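Local coordinates for tRNA-splicing ligase RtcB (Thermus thermophilus, PDB 2EPG), which probably joins RNA ends carrying a 2',3'-cyclic phosphate or 3'-phosphate to 5'-hydroxyl ends, using GTP and manganese, at residues A164-L167 against V168-Y172; G235-K238 against G239-T242; Y172-P175 against E176-R179. All coordinates share one frame; numbering follows the deposited sequence.

Contact 1 of 3, residues A164-L167 against V168-Y172; sequences AGWL and VKRGY
Arg-170 lays its guanidinium flat on the indole of Trp-166, one helical turn back, with the group centres 3.8 Å apart and the planes only 12° from parallel. CZ sits over the five-membered ring as a cation-pi contact, and NH2 lies nearest CD1. Closer to the backbone, CD meets the six-membered ring as a CH-pi contact, 3.9 Å from its centroid and almost on the ring normal. The bend in the arginine chain at chi2 (78°) folds the guanidinium back over the indole, whose CG stands anti to the backbone N (chi1 -169°). Trp-166 NE1 donates to Glu-158 OE1 of helix 153-162, while one ring face carries the guanidinium. A serine in place of Trp-166 would probably leave the guanidinium without its platform and Glu-158 without its donor. The apolar contact is Leu-167 CD2 against Tyr-172 CD2, 3.9 Å apart.

The backbone carries the rest of the contact. Val-168 N reaches Ala-164 O at 3.2 Å and Lys-169 N reaches Gly-165 O at 3.0 Å, the ordinary i to i+4 pattern, whereas both bonds from Arg-170 to Trp-166 O, through N and NH2, are weak. Leu-167 O instead accepts two donors from opposite faces of its carbonyl plane, Tyr-172 N at 2.9 Å and Arg-170 N, well above the plane, at 3.1 Å. This same oxygen lies at the edge of the tyrosine ring. Gly-171, at positive phi, turns the chain where a CB would jam against the preceding carbonyl. With Gly-171 N bonded to Val-168 O, these bonds make a Schellman motif with glycine at C-prime, terminating helix 164-169.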
loop_
_atom_site.group_PDB
_atom_site.type_symbol
_atom_site.label_atom_id
_atom_site.label_comp_id
_atom_site.label_asym_id
_atom_site.label_seq_id
_atom_site.Cartn_x
_atom_site.Cartn_y
_atom_site.Cartn_z
ATOM N N ALA A 164 -5.492 -7.044 -12.143
ATOM C CA ALA A 164 -6.034 -5.891 -12.853
ATOM C C ALA A 164 -6.062 -6.067 -14.361
ATOM O O ALA A 164 -6.967 -5.568 -15.023
ATOM C CB ALA A 164 -5.242 -4.623 -12.491
ATOM N N GLY A 165 -5.066 -6.766 -14.896
ATOM C CA GLY A 165 -5.004 -6.998 -16.329
ATOM C C GLY A 165 -6.246 -7.660 -16.912
ATOM O O GLY A 165 -6.582 -7.388 -18.055
ATOM N N TRP A 166 -6.921 -8.525 -16.149
ATOM C CA TRP A 166 -8.133 -9.201 -16.643
ATOM C C TRP A 166 -9.160 -8.149 -17.034
ATOM O O TRP A 166 -9.753 -8.219 -18.107
ATOM C CB TRP A 166 -8.749 -10.105 -15.560
ATOM C CG TRP A 166 -9.850 -11.046 -16.057
ATOM C CD1 TRP A 166 -9.703 -12.351 -16.443
ATOM C CD2 TRP A 166 -11.256 -10.746 -16.198
ATOM N NE1 TRP A 166 -10.921 -12.880 -16.810
ATOM C CE2 TRP A 166 -11.888 -11.917 -16.670
ATOM C CE3 TRP A 166 -12.034 -9.603 -15.969
ATOM C CZ2 TRP A 166 -13.267 -11.979 -16.920
ATOM C CZ3 TRP A 166 -13.407 -9.660 -16.218
ATOM C CH2 TRP A 166 -14.009 -10.846 -16.691
ATOM N N LEU A 167 -9.360 -7.174 -16.150
ATOM C CA LEU A 167 -10.311 -6.096 -16.381
ATOM C C LEU A 167 -9.900 -5.184 -17.535
ATOM O O LEU A 167 -10.739 -4.771 -18.327
ATOM C CB LEU A 167 -10.472 -5.262 -15.113
ATOM C CG LEU A 167 -11.229 -5.889 -13.936
ATOM C CD1 LEU A 167 -11.119 -4.975 -12.709
ATOM C CD2 LEU A 167 -12.686 -6.076 -14.321
ATOM N N VAL A 168 -8.613 -4.859 -17.622
ATOM C CA VAL A 168 -8.138 -3.996 -18.694
ATOM C C VAL A 168 -8.377 -4.642 -20.061
ATOM O O VAL A 168 -8.811 -3.976 -20.998
ATOM C CB VAL A 168 -6.624 -3.709 -18.551
ATOM C CG1 VAL A 168 -6.114 -2.969 -19.789
ATOM C CG2 VAL A 168 -6.386 -2.899 -17.296
ATOM N N LYS A 169 -8.064 -5.932 -20.172
ATOM C CA LYS A 169 -8.254 -6.665 -21.420
ATOM C C LYS A 169 -9.721 -6.757 -21.827
ATOM O O LYS A 169 -10.010 -7.044 -22.977
ATOM C CB LYS A 169 -7.643 -8.065 -21.309
ATOM C CG LYS A 169 -6.124 -8.041 -21.222
ATOM C CD LYS A 169 -5.535 -9.353 -20.710
ATOM C CE LYS A 169 -5.902 -10.526 -21.596
ATOM N NZ LYS A 169 -5.181 -11.741 -21.149
ATOM N N ARG A 170 -10.650 -6.511 -20.899
ATOM C CA ARG A 170 -12.076 -6.548 -21.243
ATOM C C ARG A 170 -12.668 -5.153 -21.358
ATOM O O ARG A 170 -13.878 -4.983 -21.301
ATOM C CB ARG A 170 -12.900 -7.346 -20.223
ATOM C CG ARG A 170 -12.996 -8.849 -20.492
ATOM C CD ARG A 170 -11.745 -9.556 -20.076
ATOM N NE ARG A 170 -11.722 -10.978 -20.410
ATOM C CZ ARG A 170 -10.662 -11.751 -20.196
ATOM N NH1 ARG A 170 -10.682 -13.031 -20.516
ATOM N NH2 ARG A 170 -9.563 -11.230 -19.655
ATOM N N GLY A 171 -11.815 -4.146 -21.489
ATOM C CA GLY A 171 -12.322 -2.791 -21.650
ATOM C C GLY A 171 -12.447 -1.905 -20.427
ATOM O O GLY A 171 -12.795 -0.742 -20.558
ATOM N N TYR A 172 -12.162 -2.417 -19.239
ATOM C CA TYR A 172 -12.294 -1.586 -18.038
ATOM C C TYR A 172 -10.988 -0.853 -17.707
ATOM O O TYR A 172 -10.477 -0.944 -16.588
ATOM C CB TYR A 172 -12.723 -2.453 -16.853
ATOM C CG TYR A 172 -14.062 -3.108 -17.044
ATOM C CD1 TYR A 172 -15.239 -2.430 -16.734
ATOM C CD2 TYR A 172 -14.155 -4.405 -17.551
ATOM C CE1 TYR A 172 -16.482 -3.030 -16.917
ATOM C CE2 TYR A 172 -15.389 -5.014 -17.742
ATOM C CZ TYR A 172 -16.545 -4.321 -17.421
ATOM O OH TYR A 172 -17.767 -4.916 -17.603
#

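Contact 2 of 3, residues G235-K238 against G239-T242; sequences GLFK and GQVT
Gln-240 NE2 is gripped by two carbonyls: it donates to Gly-235 O at 3.1 Å, in the carbonyl plane, and to Ser-116 O of strand 110-119. The other end of the same amide, OE1, accepts Phe-237 N at 3.0 Å, with the donor 47° out of the plane of the amide carbonyl. Bonds at both ends should hold the amide against flipping, and they satisfy the polar tip of a buried side chain. Gln-240 CG is anti to the backbone N (chi1 175°) and the chain continues extended, which carries the amide across to the 235-237 backbone. On the way it crosses the Phe-237 ring: CB stands over the ring centre as a CH-pi contact, 3.3 Å from the centroid, and the amide stacks on the ring with planes 17° apart. From another direction Leu-236 CD2 comes within 3.3 Å of OE1.

The backbone reverses through a type II beta turn from Phe-237 to Gln-240. Its closing bond, Gln-240 N to Phe-237 O, is measured at 3.0 Å, though the place of that oxygen is less certain. Gly-239 has the positive phi of the third turn position, where a CB would clash with Lys-238 O.

Gly-235 forms the Schellman end of helix 228-234, so the glutamine ties the helix exit to the first residue of strand 240-247. That strand runs antiparallel to both 110-119 and 216-225; Leu-236 packs on Val-222 of the latter and on Ala-477 of strand 474-486.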
loop_
_atom_site.group_PDB
_atom_site.type_symbol
_atom_site.label_atom_id
_atom_site.label_comp_id
_atom_site.label_asym_id
_atom_site.label_seq_id
_atom_site.Cartn_x
_atom_site.Cartn_y
_atom_site.Cartn_z
ATOM N N GLY A 235 5.582 12.711 -14.896
ATOM C CA GLY A 235 4.518 13.442 -15.563
ATOM C C GLY A 235 3.698 14.300 -14.611
ATOM O O GLY A 235 2.477 14.405 -14.755
ATOM N N LEU A 236 4.361 14.896 -13.623
ATOM C CA LEU A 236 3.694 15.753 -12.648
ATOM C C LEU A 236 4.080 17.224 -12.848
ATOM O O LEU A 236 5.213 17.525 -13.213
ATOM C CB LEU A 236 4.090 15.335 -11.225
ATOM C CG LEU A 236 3.445 14.085 -10.627
ATOM C CD1 LEU A 236 4.108 13.732 -9.284
ATOM C CD2 LEU A 236 1.936 14.354 -10.439
ATOM N N PHE A 237 3.133 18.130 -12.628
ATOM C CA PHE A 237 3.399 19.569 -12.720
ATOM C C PHE A 237 2.460 20.327 -11.778
ATOM O O PHE A 237 1.350 19.881 -11.502
ATOM C CB PHE A 237 3.277 20.088 -14.171
ATOM C CG PHE A 237 1.898 19.981 -14.762
ATOM C CD1 PHE A 237 0.994 21.035 -14.651
ATOM C CD2 PHE A 237 1.521 18.845 -15.470
ATOM C CE1 PHE A 237 -0.267 20.967 -15.244
ATOM C CE2 PHE A 237 0.263 18.762 -16.067
ATOM C CZ PHE A 237 -0.634 19.827 -15.954
ATOM N N LYS A 238 2.919 21.465 -11.275
ATOM C CA LYS A 238 2.134 22.252 -10.335
ATOM C C LYS A 238 0.831 22.717 -10.973
ATOM O O LYS A 238 0.801 23.115 -12.141
ATOM C CB LYS A 238 2.966 23.442 -9.842
ATOM C CG LYS A 238 2.280 24.304 -8.787
ATOM C CD LYS A 238 3.276 25.269 -8.177
ATOM C CE LYS A 238 2.598 26.268 -7.268
ATOM N NZ LYS A 238 3.613 27.142 -6.635
ATOM N N GLY A 239 -0.252 22.632 -10.209
ATOM C CA GLY A 239 -1.546 23.026 -10.726
ATOM C C GLY A 239 -2.243 21.869 -11.410
ATOM O O GLY A 239 -3.427 21.933 -11.720
ATOM N N GLN A 240 -1.514 20.787 -11.637
ATOM C CA GLN A 240 -2.095 19.624 -12.296
ATOM C C GLN A 240 -3.128 18.883 -11.431
ATOM O O GLN A 240 -2.942 18.710 -10.220
ATOM C CB GLN A 240 -0.980 18.672 -12.714
ATOM C CG GLN A 240 -1.460 17.363 -13.297
ATOM C CD GLN A 240 -0.327 16.384 -13.391
ATOM O OE1 GLN A 240 0.624 16.464 -12.614
ATOM N NE2 GLN A 240 -0.416 15.447 -14.330
ATOM N N VAL A 241 -4.217 18.453 -12.062
ATOM C CA VAL A 241 -5.292 17.726 -11.374
ATOM C C VAL A 241 -4.961 16.222 -11.261
ATOM O O VAL A 241 -4.561 15.589 -12.241
ATOM C CB VAL A 241 -6.647 17.883 -12.137
ATOM C CG1 VAL A 241 -7.704 16.962 -11.543
ATOM C CG2 VAL A 241 -7.139 19.315 -12.046
ATOM N N THR A 242 -5.099 15.656 -10.065
ATOM C CA THR A 242 -4.852 14.226 -9.884
ATOM C C THR A 242 -6.019 13.617 -9.112
ATOM O O THR A 242 -6.845 14.331 -8.534
ATOM C CB THR A 242 -3.530 13.939 -9.100
ATOM O OG1 THR A 242 -3.633 14.459 -7.771
ATOM C CG2 THR A 242 -2.327 14.589 -9.792
#

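Contact 3 of 3, residues Y172-P175 against E176-R179; sequences YGYP and EDVR
The Asp-177 carboxylate and the Tyr-174 ring meet obliquely, their planes 43° apart, with OD2 3.5 Å from Tyr-174 CB. Arg-316 of helix 288-321 makes a cation-pi contact with the ring. The carboxylate is approached from above its plane by Tyr-174 N, which donates to OD1 at 2.9 Å in a nearly straight bond, 68° out of that plane.

These groups frame a beta turn from Tyr-174 to Asp-177, with Pro-175 and Glu-176 in the middle at backbone angles close to type I, leading into the 3-10 segment 177-179. The turn closes with Asp-177 N to Tyr-174 O at 2.9 Å, the donor lying well above the carbonyl plane. The two residues thus hold each other twice, main chain to main chain and main chain to carboxylate, and the second bond, with the outside partners of OD1, should help set how the aspartate is turned. Asp-177 CG stands anti to the carbonyl carbon (chi1 -72°), which swings the carboxylate back over the start of the turn.

OD1 is in demand. Besides Tyr-174 N it takes a salt bridge from Arg-316 NH2 and a hydrogen bond from Gln-309 NE2, so three donors surround one oxygen of a buried acid; this setting would probably favour the ionised form. Arg-316 serves both residues, reaching the ring and the acid from the same long helix. Gln-309 also donates to Tyr-172 O, drawing the chain before the turn toward that helix. Gly-173 is hemmed in by the acid: its CA lies 3.4 Å from Asp-177 OD1, and a CB there would collide with that oxygen.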
loop_
_atom_site.group_PDB
_atom_site.type_symbol
_atom_site.label_atom_id
_atom_site.label_comp_id
_atom_site.label_asym_id
_atom_site.label_seq_id
_atom_site.Cartn_x
_atom_site.Cartn_y
_atom_site.Cartn_z
ATOM N N TYR A 172 -12.162 -2.417 -19.239
ATOM C CA TYR A 172 -12.294 -1.586 -18.038
ATOM C C TYR A 172 -10.988 -0.853 -17.707
ATOM O O TYR A 172 -10.477 -0.944 -16.588
ATOM C CB TYR A 172 -12.723 -2.453 -16.853
ATOM C CG TYR A 172 -14.062 -3.108 -17.044
ATOM C CD1 TYR A 172 -15.239 -2.430 -16.734
ATOM C CD2 TYR A 172 -14.155 -4.405 -17.551
ATOM C CE1 TYR A 172 -16.482 -3.030 -16.917
ATOM C CE2 TYR A 172 -15.389 -5.014 -17.742
ATOM C CZ TYR A 172 -16.545 -4.321 -17.421
ATOM O OH TYR A 172 -17.767 -4.916 -17.603
ATOM N N GLY A 173 -10.458 -0.136 -18.693
ATOM C CA GLY A 173 -9.221 0.605 -18.506
ATOM C C GLY A 173 -8.546 0.869 -19.835
ATOM O O GLY A 173 -9.108 0.552 -20.882
ATOM N N TYR A 174 -7.367 1.484 -19.801
ATOM C CA TYR A 174 -6.603 1.735 -21.015
ATOM C C TYR A 174 -5.569 0.619 -21.048
ATOM O O TYR A 174 -5.144 0.146 -19.992
ATOM C CB TYR A 174 -5.878 3.083 -20.958
ATOM C CG TYR A 174 -6.783 4.288 -20.870
ATOM C CD1 TYR A 174 -8.102 4.249 -21.352
ATOM C CD2 TYR A 174 -6.315 5.481 -20.326
ATOM C CE1 TYR A 174 -8.919 5.373 -21.285
ATOM C CE2 TYR A 174 -7.118 6.600 -20.260
ATOM C CZ TYR A 174 -8.413 6.547 -20.737
ATOM O OH TYR A 174 -9.181 7.681 -20.662
ATOM N N PRO A 175 -5.141 0.195 -22.256
ATOM C CA PRO A 175 -4.152 -0.878 -22.428
ATOM C C PRO A 175 -2.896 -0.680 -21.585
ATOM O O PRO A 175 -2.394 -1.621 -20.970
ATOM C CB PRO A 175 -3.845 -0.828 -23.926
ATOM C CG PRO A 175 -5.130 -0.341 -24.519
ATOM C CD PRO A 175 -5.523 0.763 -23.564
ATOM N N GLU A 176 -2.408 0.552 -21.538
ATOM C CA GLU A 176 -1.193 0.855 -20.787
ATOM C C GLU A 176 -1.347 0.889 -19.253
ATOM O O GLU A 176 -0.350 0.937 -18.544
ATOM C CB GLU A 176 -0.605 2.194 -21.258
ATOM C CG GLU A 176 -1.500 3.411 -20.957
ATOM C CD GLU A 176 -0.710 4.712 -20.779
ATOM O OE1 GLU A 176 0.096 5.056 -21.670
ATOM O OE2 GLU A 176 -0.894 5.395 -19.745
ATOM N N ASP A 177 -2.572 0.848 -18.738
ATOM C CA ASP A 177 -2.755 0.931 -17.285
ATOM C C ASP A 177 -1.896 -0.031 -16.480
ATOM O O ASP A 177 -1.300 0.350 -15.482
ATOM C CB ASP A 177 -4.223 0.708 -16.907
ATOM C CG ASP A 177 -5.103 1.875 -17.281
ATOM O OD1 ASP A 177 -6.331 1.751 -17.155
ATOM O OD2 ASP A 177 -4.577 2.925 -17.696
ATOM N N VAL A 178 -1.836 -1.277 -16.937
ATOM C CA VAL A 178 -1.109 -2.337 -16.266
ATOM C C VAL A 178 0.373 -2.089 -16.049
ATOM O O VAL A 178 0.929 -2.570 -15.065
ATOM C CB VAL A 178 -1.296 -3.680 -17.032
ATOM C CG1 VAL A 178 -0.377 -4.751 -16.461
ATOM C CG2 VAL A 178 -2.754 -4.130 -16.925
ATOM N N ARG A 179 1.000 -1.360 -16.975
ATOM C CA ARG A 179 2.429 -1.044 -16.910
ATOM C C ARG A 179 2.791 -0.243 -15.672
ATOM O O ARG A 179 3.927 -0.291 -15.206
ATOM C CB ARG A 179 2.860 -0.209 -18.122
ATOM C CG ARG A 179 2.663 -0.856 -19.485
ATOM C CD ARG A 179 4.011 -1.096 -20.165
ATOM N NE ARG A 179 4.877 0.082 -20.044
ATOM C CZ ARG A 179 6.186 0.070 -20.270
ATOM N NH1 ARG A 179 6.898 1.178 -20.132
ATOM N NH2 ARG A 179 6.779 -1.052 -20.637
#

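Contacts 1 and 3 are consecutive pieces of one structure: they share Tyr-172, their centres lie 7 Å apart, and Val-168 CG2 meets Val-178 CG2 at 3.9 Å. Both rest on helix 288-321, where Gln-309 touches residues of each. Contact 1 is partly buried and combines a cation-pi stack with the backbone bonds of a helix end; contact 3, nearer the surface, centres on a buried carboxylate holding a turn. Contact 2, also partly buried, stands apart in the strand framework, its centre 26 Å from that of contact 1. There a neutral amide joins loop to strand, and the Thr-242 side chain lies about 7 Å from those of Glu-218 and Ser-391, predicted to bind GMP.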